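Long-range contacts in protein-tyrosine-phosphatase PTP1 (Arabidopsis thaliana, PDB 6KRW), which dephosphorylates phosphotyrosine in proteins, including the MAP kinase MPK6, and takes part in modulating plant defence responses: residues Gln127-Thr136 / Val226-Cys237; Pro210-Lys221 / Phe290-Asp301. One frame throughout, in Å; residues are numbered along the deposited sequence.

Interaction 1 (Gln127-Thr136 / Val226-Cys237); sequences QHCPIIVMLT and VPPSLGPIIVHC
Val133 carries the backbone pairing of two parallel strands, 131-134 and 233-236: its N donates to Ile234 O (2.8 Å) and its O accepts from His236 N (2.9 Å). Ile234 N to Ile131 O and Leu135 N to His236 O extend the ladder in both directions. Ahead of the strands, His128 ends a helix in a Schellman motif and gives ND1 to Leu230 O (2.8 Å), which lies near its ring plane; the bond is bent, 144° at the hydrogen.

On one face, Met134 and His236 meet. With CG anti to the backbone N (chi1 179°), the Met134 chain runs out extended across the imidazole, CG 3.5 Å from His236 CE1, and Met134 CA stands over the ring face in a CH-pi contact. Ile132 CG2 touches the ring edge at CD2 (4.0 Å). His236 ND1 bonds in plane to Cys237 O and NE2 to Tyr150 OH, fixing the ring just before the catalytic cysteine of the P-loop. Ile234 CD1 packs on Cys129 SG (3.6 Å). Elsewhere, Leu135 CD1 meets Val235 CG1 (3.8 Å).

Strand 194-200 pairs with the far edge of 131-134; helix 117-126 covers Ile132 and Ile234, and helix 242-259 packs on Leu135 and Cys237.

Interaction 2 (Pro210-Lys221 / Phe290-Asp301); sequences PKDTVAVREILK and FCYNAIVDELED
Arg217 lies as a knob among Ala294, Asp297, Glu298 and Asp301, and its NH1 makes two salt bridges: to Glu298 OE1 (3.0 Å, 160° at the hydrogen) and to Asp301 OD2 (2.7 Å). Both oxygens lie near the guanidinium plane, yet Asp301 is met from above its carboxylate, the two planes being 69° apart. Lys221 NZ, curled in by a bend at chi4 (-65°), joins Asp301 OD2 (2.9 Å) to Glu298 OE2 (2.9 Å); the latter also accepts from Tyr224 OH.

Hydrogen bonds fix the other end of the guanidinium. Thr213 OG1 accepts from Arg217 NE in the guanidinium plane and donates to the anti lone pair of Asp297 OD2 (2.6 Å). NH2 reaches Asp301 OD1 through a water, while Asp297 CB covers one guanidinium face, 3.3 Å from NE.

Apolar contacts gather on Phe290. Pro210 CD stands over its ring face in a CH-pi contact, 3.8 Å from the centroid, and Val216 CG2 comes to the edge at CZ (3.9 Å). Thr213 CG2 fits against Ala294 CA; Trp204 also meets the phenyl ring.

A leucine replacing Arg217 would probably leave Glu298 and Asp301 facing each other with Lys221 as their sole counter-charge within this contact, and Thr213 OG1 without the N-H it accepts from NE. Since Asp301 OD2 accepts from both cations, its negative charge is likely to be stabilised; together the four charged residues form a network tying helix 214-223 to helix 285-303.

In the fold
Both contacts are largely buried, but interaction 1 lies nearer the middle of the chain, its centre about 7 Å from the chain centre against about 15 Å for interaction 2. The first joins neighbouring strands of the central mixed sheet through backbone bonds and aliphatic packing, and ends at the active-site cysteine; the second joins two helices through side-chain charges and an aromatic cluster, with a water bridging the guanidinium to a carboxylate. Helix 214-223 and strand 233-236 follow one another in the chain. The two contacts also touch: Ile219, on helix 214-223, packs against Val133 of strand 131-134 and Leu135 just beyond it. Helix 242-259 meets both, at Thr136 in interaction 1 and at Leu220 and Ala294 in interaction 2.

Interaction 1 (Gln127-Thr136 / Val226-Cys237)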
loop_
_atom_site.group_PDB
_atom_site.type_symbol
_atom_site.label_atom_id
_atom_site.label_comp_id
_atom_site.label_asym_id
_atom_site.label_seq_id
_atom_site.Cartn_x
_atom_site.Cartn_y
_atom_site.Cartn_z
ATOM N N GLN A 127 -15.070 -2.934 2.962
ATOM C CA GLN A 127 -13.923 -3.815 3.307
ATOM C C GLN A 127 -13.470 -3.581 4.757
ATOM O O GLN A 127 -12.555 -4.261 5.207
ATOM C CB GLN A 127 -12.790 -3.552 2.326
ATOM C CG GLN A 127 -13.129 -3.866 0.869
ATOM C CD GLN A 127 -13.571 -5.291 0.667
ATOM O OE1 GLN A 127 -13.109 -6.189 1.370
ATOM N NE2 GLN A 127 -14.477 -5.486 -0.290
ATOM N N HIS A 128 -14.116 -2.664 5.476
ATOM C CA HIS A 128 -13.776 -2.274 6.884
ATOM C C HIS A 128 -12.257 -2.111 7.054
ATOM O O HIS A 128 -11.654 -2.700 7.978
ATOM C CB HIS A 128 -14.406 -3.235 7.904
ATOM C CG HIS A 128 -14.110 -4.683 7.718
ATOM N ND1 HIS A 128 -12.940 -5.252 8.161
ATOM C CD2 HIS A 128 -14.792 -5.665 7.086
ATOM C CE1 HIS A 128 -12.911 -6.532 7.814
ATOM N NE2 HIS A 128 -14.046 -6.813 7.184
ATOM N N CYS A 129 -11.655 -1.305 6.187
ATOM C CA CYS A 129 -10.189 -1.068 6.208
ATOM C C CYS A 129 -9.845 -0.194 7.401
ATOM O O CYS A 129 -10.385 0.887 7.494
ATOM C CB CYS A 129 -9.725 -0.367 4.942
ATOM S SG CYS A 129 -10.063 -1.346 3.455
ATOM N N PRO A 130 -8.981 -0.639 8.335
ATOM C CA PRO A 130 -8.672 0.183 9.509
ATOM C C PRO A 130 -7.652 1.307 9.264
ATOM O O PRO A 130 -7.569 2.234 10.100
ATOM C CB PRO A 130 -8.116 -0.854 10.489
ATOM C CG PRO A 130 -7.469 -1.886 9.603
ATOM C CD PRO A 130 -8.437 -2.003 8.443
ATOM N N ILE A 131 -6.898 1.216 8.166
ATOM C CA ILE A 131 -5.705 2.073 7.904
ATOM C C ILE A 131 -5.741 2.481 6.443
ATOM O O ILE A 131 -5.955 1.614 5.593
ATOM C CB ILE A 131 -4.391 1.320 8.207
ATOM C CG1 ILE A 131 -4.328 0.838 9.660
ATOM C CG2 ILE A 131 -3.168 2.146 7.816
ATOM C CD1 ILE A 131 -4.251 1.891 10.683
ATOM N N ILE A 132 -5.371 3.706 6.160
ATOM C CA ILE A 132 -4.969 4.210 4.837
ATOM C C ILE A 132 -3.550 4.747 4.924
ATOM O O ILE A 132 -3.295 5.636 5.739
ATOM C CB ILE A 132 -5.925 5.270 4.309
ATOM C CG1 ILE A 132 -7.349 4.745 4.185
ATOM C CG2 ILE A 132 -5.414 5.830 3.012
ATOM C CD1 ILE A 132 -8.399 5.840 4.019
ATOM N N VAL A 133 -2.670 4.228 4.103
ATOM C CA VAL A 133 -1.287 4.690 3.902
ATOM C C VAL A 133 -1.247 5.444 2.596
ATOM O O VAL A 133 -1.445 4.837 1.515
ATOM C CB VAL A 133 -0.251 3.571 3.978
ATOM C CG1 VAL A 133 1.144 4.086 3.748
ATOM C CG2 VAL A 133 -0.374 2.783 5.263
ATOM N N MET A 134 -0.964 6.735 2.695
ATOM C CA MET A 134 -0.905 7.622 1.524
ATOM C C MET A 134 0.537 8.065 1.311
ATOM O O MET A 134 1.079 8.755 2.206
ATOM C CB MET A 134 -1.787 8.839 1.782
ATOM C CG MET A 134 -1.777 9.817 0.661
ATOM S SD MET A 134 -2.974 11.098 0.943
ATOM C CE MET A 134 -2.732 12.011 -0.568
ATOM N N LEU A 135 1.150 7.772 0.166
ATOM C CA LEU A 135 2.601 7.963 -0.080
ATOM C C LEU A 135 2.823 9.005 -1.167
ATOM O O LEU A 135 3.819 8.939 -1.851
ATOM C CB LEU A 135 3.207 6.611 -0.475
ATOM C CG LEU A 135 3.024 5.519 0.564
ATOM C CD1 LEU A 135 3.430 4.155 -0.038
ATOM C CD2 LEU A 135 3.795 5.803 1.836
ATOM N N THR A 136 1.937 9.984 -1.270
ATOM C CA THR A 136 2.089 11.021 -2.313
ATOM C C THR A 136 1.578 12.357 -1.748
ATOM O O THR A 136 0.771 12.311 -0.860
ATOM C CB THR A 136 1.290 10.665 -3.573
ATOM O OG1 THR A 136 1.466 11.590 -4.650
ATOM C CG2 THR A 136 -0.187 10.500 -3.307
ATOM N N VAL A 226 -1.466 -3.286 14.654
ATOM C CA VAL A 226 -2.821 -3.358 14.050
ATOM C C VAL A 226 -3.056 -4.797 13.619
ATOM O O VAL A 226 -2.397 -5.271 12.707
ATOM C CB VAL A 226 -2.945 -2.389 12.866
ATOM C CG1 VAL A 226 -4.335 -2.452 12.251
ATOM C CG2 VAL A 226 -2.585 -0.961 13.267
ATOM N N PRO A 227 -3.997 -5.527 14.241
ATOM C CA PRO A 227 -4.224 -6.920 13.887
ATOM C C PRO A 227 -4.634 -7.053 12.425
ATOM O O PRO A 227 -5.527 -6.350 11.960
ATOM C CB PRO A 227 -5.353 -7.376 14.818
ATOM C CG PRO A 227 -5.285 -6.401 15.956
ATOM C CD PRO A 227 -4.864 -5.084 15.341
ATOM N N PRO A 228 -3.973 -7.935 11.652
ATOM C CA PRO A 228 -4.401 -8.205 10.279
ATOM C C PRO A 228 -5.885 -8.576 10.137
ATOM O O PRO A 228 -6.483 -8.247 9.135
ATOM C CB PRO A 228 -3.499 -9.375 9.886
ATOM C CG PRO A 228 -2.231 -9.099 10.646
ATOM C CD PRO A 228 -2.698 -8.602 11.987
ATOM N N SER A 229 -6.470 -9.187 11.165
ATOM C CA SER A 229 -7.893 -9.607 11.111
ATOM C C SER A 229 -8.843 -8.401 11.129
ATOM O O SER A 229 -10.030 -8.604 10.877
ATOM C CB SER A 229 -8.205 -10.550 12.231
ATOM O OG SER A 229 -8.041 -9.911 13.484
ATOM N N LEU A 230 -8.356 -7.194 11.413
ATOM C CA LEU A 230 -9.253 -5.999 11.439
ATOM C C LEU A 230 -9.672 -5.639 10.013
ATOM O O LEU A 230 -10.733 -5.025 9.836
ATOM C CB LEU A 230 -8.528 -4.803 12.054
ATOM C CG LEU A 230 -8.928 -4.370 13.450
ATOM C CD1 LEU A 230 -8.745 -5.506 14.439
ATOM C CD2 LEU A 230 -8.087 -3.154 13.813
ATOM N N GLY A 231 -8.833 -5.963 9.038
ATOM C CA GLY A 231 -9.185 -5.724 7.633
ATOM C C GLY A 231 -7.960 -5.341 6.826
ATOM O O GLY A 231 -6.868 -5.183 7.367
ATOM N N PRO A 232 -8.100 -5.248 5.490
ATOM C CA PRO A 232 -6.990 -4.874 4.633
ATOM C C PRO A 232 -6.486 -3.456 4.940
ATOM O O PRO A 232 -7.257 -2.587 5.257
ATOM C CB PRO A 232 -7.549 -4.959 3.202
ATOM C CG PRO A 232 -8.837 -5.737 3.327
ATOM C CD PRO A 232 -9.342 -5.453 4.737
ATOM N N ILE A 233 -5.180 -3.279 4.813
ATOM C CA ILE A 233 -4.534 -1.939 4.864
ATOM C C ILE A 233 -4.559 -1.350 3.465
ATOM O O ILE A 233 -3.994 -1.951 2.549
ATOM C CB ILE A 233 -3.098 -2.037 5.393
ATOM C CG1 ILE A 233 -3.094 -2.505 6.843
ATOM C CG2 ILE A 233 -2.351 -0.732 5.185
ATOM C CD1 ILE A 233 -1.736 -2.856 7.349
ATOM N N ILE A 234 -5.217 -0.218 3.302
ATOM C CA ILE A 234 -5.162 0.515 2.030
ATOM C C ILE A 234 -3.797 1.150 1.888
ATOM O O ILE A 234 -3.360 1.819 2.813
ATOM C CB ILE A 234 -6.320 1.505 1.894
ATOM C CG1 ILE A 234 -7.644 0.762 1.743
ATOM C CG2 ILE A 234 -6.079 2.432 0.732
ATOM C CD1 ILE A 234 -8.864 1.656 1.889
ATOM N N VAL A 235 -3.159 0.972 0.758
ATOM C CA VAL A 235 -1.893 1.659 0.420
ATOM C C VAL A 235 -2.061 2.301 -0.927
ATOM O O VAL A 235 -2.499 1.612 -1.876
ATOM C CB VAL A 235 -0.650 0.773 0.480
ATOM C CG1 VAL A 235 0.608 1.585 0.274
ATOM C CG2 VAL A 235 -0.571 -0.047 1.748
ATOM N N HIS A 236 -1.793 3.602 -1.030
ATOM C CA HIS A 236 -1.940 4.258 -2.338
ATOM C C HIS A 236 -0.881 5.339 -2.504
ATOM O O HIS A 236 -0.422 5.922 -1.498
ATOM C CB HIS A 236 -3.344 4.802 -2.551
ATOM C CG HIS A 236 -3.637 6.121 -1.894
ATOM N ND1 HIS A 236 -3.369 7.291 -2.548
ATOM C CD2 HIS A 236 -4.282 6.413 -0.761
ATOM C CE1 HIS A 236 -3.759 8.317 -1.763
ATOM N NE2 HIS A 236 -4.312 7.800 -0.635
ATOM N N CYS A 237 -0.534 5.615 -3.733
ATOM C CA CYS A 237 0.283 6.791 -4.099
ATOM C C CYS A 237 -0.496 7.464 -5.220
ATOM O O CYS A 237 -1.656 7.804 -4.998
ATOM C CB CYS A 237 1.720 6.389 -4.446
ATOM S SG CYS A 237 1.878 4.984 -5.582
#

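Interaction 2 (Pro210-Lys221 / Phe290-Asp301)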
loop_
_atom_site.group_PDB
_atom_site.type_symbol
_atom_site.label_atom_id
_atom_site.label_comp_id
_atom_site.label_asym_id
_atom_site.label_seq_id
_atom_site.Cartn_x
_atom_site.Cartn_y
_atom_site.Cartn_z
ATOM N N PRO A 210 12.796 8.218 -0.959
ATOM C CA PRO A 210 13.127 9.129 0.129
ATOM C C PRO A 210 14.642 9.225 0.322
ATOM O O PRO A 210 15.369 8.385 -0.128
ATOM C CB PRO A 210 12.448 8.530 1.370
ATOM C CG PRO A 210 11.398 7.587 0.808
ATOM C CD PRO A 210 11.965 7.098 -0.498
ATOM N N LYS A 211 15.081 10.274 1.001
ATOM C CA LYS A 211 16.533 10.442 1.273
ATOM C C LYS A 211 17.007 9.447 2.344
ATOM O O LYS A 211 18.215 9.168 2.358
ATOM C CB LYS A 211 16.819 11.900 1.648
ATOM C CG LYS A 211 16.178 12.905 0.698
ATOM C CD LYS A 211 16.546 12.694 -0.762
ATOM C CE LYS A 211 15.467 13.141 -1.730
ATOM N NZ LYS A 211 14.375 12.142 -1.870
ATOM N N ASP A 212 16.117 8.957 3.216
ATOM C CA ASP A 212 16.510 7.951 4.238
ATOM C C ASP A 212 15.310 7.025 4.480
ATOM O O ASP A 212 14.271 7.255 3.896
ATOM C CB ASP A 212 17.059 8.644 5.489
ATOM C CG ASP A 212 16.024 9.475 6.211
ATOM O OD1 ASP A 212 14.960 8.928 6.579
ATOM O OD2 ASP A 212 16.327 10.650 6.466
ATOM N N THR A 213 15.435 6.049 5.363
ATOM C CA THR A 213 14.366 5.032 5.538
ATOM C C THR A 213 13.537 5.307 6.791
ATOM O O THR A 213 12.668 4.502 7.125
ATOM C CB THR A 213 14.952 3.619 5.635
ATOM O OG1 THR A 213 15.770 3.510 6.805
ATOM C CG2 THR A 213 15.739 3.265 4.394
ATOM N N VAL A 214 13.801 6.417 7.486
ATOM C CA VAL A 214 13.247 6.564 8.855
ATOM C C VAL A 214 11.728 6.755 8.806
ATOM O O VAL A 214 11.040 6.116 9.628
ATOM C CB VAL A 214 13.965 7.714 9.576
ATOM C CG1 VAL A 214 13.393 7.923 10.967
ATOM C CG2 VAL A 214 15.460 7.468 9.646
ATOM N N ALA A 215 11.221 7.644 7.945
ATOM C CA ALA A 215 9.763 7.931 7.943
ATOM C C ALA A 215 9.004 6.675 7.477
ATOM O O ALA A 215 8.006 6.278 8.098
ATOM C CB ALA A 215 9.475 9.093 7.037
ATOM N N VAL A 216 9.512 6.016 6.448
ATOM C CA VAL A 216 8.788 4.808 5.954
ATOM C C VAL A 216 8.786 3.723 7.035
ATOM O O VAL A 216 7.733 3.085 7.264
ATOM C CB VAL A 216 9.418 4.343 4.641
ATOM C CG1 VAL A 216 8.832 2.994 4.258
ATOM C CG2 VAL A 216 9.152 5.324 3.533
ATOM N N ARG A 217 9.893 3.538 7.739
ATOM C CA ARG A 217 9.922 2.535 8.829
ATOM C C ARG A 217 9.018 2.967 9.986
ATOM O O ARG A 217 8.460 2.085 10.646
ATOM C CB ARG A 217 11.365 2.252 9.242
ATOM C CG ARG A 217 12.110 1.441 8.195
ATOM C CD ARG A 217 13.495 1.021 8.624
ATOM N NE ARG A 217 14.320 2.132 9.049
ATOM C CZ ARG A 217 14.638 2.419 10.303
ATOM N NH1 ARG A 217 14.176 1.686 11.303
ATOM N NH2 ARG A 217 15.430 3.442 10.549
ATOM N N GLU A 218 8.863 4.268 10.246
ATOM C CA GLU A 218 7.918 4.671 11.307
ATOM C C GLU A 218 6.490 4.249 10.935
ATOM O O GLU A 218 5.733 3.858 11.834
ATOM C CB GLU A 218 8.033 6.170 11.564
ATOM C CG GLU A 218 7.162 6.590 12.724
ATOM C CD GLU A 218 7.290 8.043 13.145
ATOM O OE1 GLU A 218 8.397 8.586 13.089
ATOM O OE2 GLU A 218 6.250 8.611 13.362
ATOM N N ILE A 219 6.120 4.330 9.659
ATOM C CA ILE A 219 4.766 3.846 9.256
ATOM C C ILE A 219 4.641 2.374 9.665
ATOM O O ILE A 219 3.660 2.008 10.313
ATOM C CB ILE A 219 4.542 4.022 7.751
ATOM C CG1 ILE A 219 4.665 5.478 7.305
ATOM C CG2 ILE A 219 3.209 3.393 7.332
ATOM C CD1 ILE A 219 4.623 5.680 5.812
ATOM N N LEU A 220 5.641 1.561 9.339
ATOM C CA LEU A 220 5.561 0.123 9.693
ATOM C C LEU A 220 5.514 -0.048 11.211
ATOM O O LEU A 220 4.715 -0.862 11.714
ATOM C CB LEU A 220 6.760 -0.609 9.080
ATOM C CG LEU A 220 6.925 -2.065 9.506
ATOM C CD1 LEU A 220 5.672 -2.873 9.154
ATOM C CD2 LEU A 220 8.155 -2.678 8.844
ATOM N N LYS A 221 6.317 0.730 11.940
ATOM C CA LYS A 221 6.338 0.603 13.414
ATOM C C LYS A 221 4.959 0.933 13.997
ATOM O O LYS A 221 4.526 0.225 14.941
ATOM C CB LYS A 221 7.405 1.518 13.990
ATOM C CG LYS A 221 8.826 1.089 13.679
ATOM C CD LYS A 221 9.858 2.077 14.198
ATOM C CE LYS A 221 11.266 1.752 13.734
ATOM N NZ LYS A 221 11.748 0.459 14.276
ATOM N N PHE A 290 15.802 0.620 -2.267
ATOM C CA PHE A 290 15.220 1.220 -1.037
ATOM C C PHE A 290 14.525 0.133 -0.211
ATOM O O PHE A 290 14.599 0.153 1.005
ATOM C CB PHE A 290 14.292 2.375 -1.405
ATOM C CG PHE A 290 13.700 3.100 -0.225
ATOM C CD1 PHE A 290 14.422 4.083 0.441
ATOM C CD2 PHE A 290 12.430 2.814 0.230
ATOM C CE1 PHE A 290 13.871 4.740 1.534
ATOM C CE2 PHE A 290 11.879 3.471 1.319
ATOM C CZ PHE A 290 12.610 4.448 1.975
ATOM N N CYS A 291 13.868 -0.835 -0.884
ATOM C CA CYS A 291 13.247 -1.981 -0.174
ATOM C C CYS A 291 14.319 -2.676 0.661
ATOM O O CYS A 291 14.122 -2.925 1.822
ATOM C CB CYS A 291 12.721 -3.056 -1.129
ATOM S SG CYS A 291 11.230 -2.622 -2.034
ATOM N N TYR A 292 15.451 -3.005 0.033
ATOM C CA TYR A 292 16.524 -3.736 0.746
ATOM C C TYR A 292 17.032 -2.889 1.920
ATOM O O TYR A 292 17.179 -3.405 3.017
ATOM C CB TYR A 292 17.676 -4.052 -0.194
ATOM C CG TYR A 292 17.571 -5.396 -0.870
ATOM C CD1 TYR A 292 17.984 -6.530 -0.206
ATOM C CD2 TYR A 292 17.086 -5.524 -2.157
ATOM C CE1 TYR A 292 17.909 -7.774 -0.789
ATOM C CE2 TYR A 292 17.014 -6.770 -2.762
ATOM C CZ TYR A 292 17.421 -7.887 -2.071
ATOM O OH TYR A 292 17.363 -9.157 -2.616
ATOM N N ASN A 293 17.267 -1.598 1.678
ATOM C CA ASN A 293 17.844 -0.720 2.728
ATOM C C ASN A 293 16.858 -0.618 3.886
ATOM O O ASN A 293 17.298 -0.706 5.042
ATOM C CB ASN A 293 18.188 0.636 2.125
ATOM C CG ASN A 293 19.429 0.583 1.269
ATOM O OD1 ASN A 293 20.377 -0.104 1.604
ATOM N ND2 ASN A 293 19.464 1.356 0.202
ATOM N N ALA A 294 15.571 -0.442 3.589
ATOM C CA ALA A 294 14.575 -0.288 4.667
ATOM C C ALA A 294 14.489 -1.600 5.442
ATOM O O ALA A 294 14.297 -1.594 6.656
ATOM C CB ALA A 294 13.231 0.140 4.130
ATOM N N ILE A 295 14.483 -2.737 4.735
ATOM C CA ILE A 295 14.358 -4.037 5.443
ATOM C C ILE A 295 15.589 -4.262 6.332
ATOM O O ILE A 295 15.428 -4.671 7.488
ATOM C CB ILE A 295 14.174 -5.168 4.415
ATOM C CG1 ILE A 295 12.794 -5.090 3.762
ATOM C CG2 ILE A 295 14.403 -6.528 5.056
ATOM C CD1 ILE A 295 12.660 -5.847 2.447
ATOM N N VAL A 296 16.786 -3.973 5.827
ATOM C CA VAL A 296 18.010 -4.085 6.668
ATOM C C VAL A 296 17.890 -3.159 7.877
ATOM O O VAL A 296 18.173 -3.628 9.001
ATOM C CB VAL A 296 19.279 -3.813 5.847
ATOM C CG1 VAL A 296 20.483 -3.551 6.740
ATOM C CG2 VAL A 296 19.554 -4.966 4.903
ATOM N N ASP A 297 17.522 -1.897 7.661
ATOM C CA ASP A 297 17.469 -0.893 8.765
ATOM C C ASP A 297 16.456 -1.369 9.809
ATOM O O ASP A 297 16.740 -1.264 11.014
ATOM C CB ASP A 297 17.105 0.489 8.234
ATOM C CG ASP A 297 18.223 1.114 7.422
ATOM O OD1 ASP A 297 19.342 0.551 7.428
ATOM O OD2 ASP A 297 17.956 2.138 6.741
ATOM N N GLU A 298 15.337 -1.954 9.346
ATOM C CA GLU A 298 14.308 -2.366 10.320
ATOM C C GLU A 298 14.779 -3.609 11.073
ATOM O O GLU A 298 14.531 -3.714 12.287
ATOM C CB GLU A 298 12.946 -2.538 9.671
ATOM C CG GLU A 298 11.856 -2.752 10.695
ATOM C CD GLU A 298 11.653 -1.606 11.664
ATOM O OE1 GLU A 298 12.142 -0.518 11.369
ATOM O OE2 GLU A 298 10.983 -1.821 12.671
ATOM N N LEU A 299 15.388 -4.565 10.375
ATOM C CA LEU A 299 15.932 -5.776 11.041
ATOM C C LEU A 299 17.021 -5.391 12.059
ATOM O O LEU A 299 17.108 -6.084 13.089
ATOM C CB LEU A 299 16.480 -6.753 10.002
ATOM C CG LEU A 299 15.422 -7.473 9.164
ATOM C CD1 LEU A 299 16.056 -8.255 8.028
ATOM C CD2 LEU A 299 14.566 -8.389 10.042
ATOM N N GLU A 300 17.788 -4.323 11.818
ATOM C CA GLU A 300 18.788 -3.842 12.807
ATOM C C GLU A 300 18.066 -3.307 14.048
ATOM O O GLU A 300 18.520 -3.637 15.163
ATOM C CB GLU A 300 19.694 -2.790 12.180
ATOM C CG GLU A 300 20.700 -3.368 11.231
ATOM C CD GLU A 300 21.557 -2.361 10.482
ATOM O OE1 GLU A 300 21.270 -1.122 10.545
ATOM O OE2 GLU A 300 22.546 -2.821 9.856
ATOM N N ASP A 301 16.967 -2.571 13.868
ATOM C CA ASP A 301 16.154 -2.083 15.013
ATOM C C ASP A 301 15.581 -3.270 15.784
ATOM O O ASP A 301 15.666 -3.262 17.023
ATOM C CB ASP A 301 15.008 -1.199 14.546
ATOM C CG ASP A 301 15.408 0.235 14.308
ATOM O OD1 ASP A 301 16.592 0.551 14.493
ATOM O OD2 ASP A 301 14.528 1.015 13.938
HETATM O O HOH W 1 17.919 4.680 8.916
HETATM O O HOH W 2 16.779 2.977 13.322
#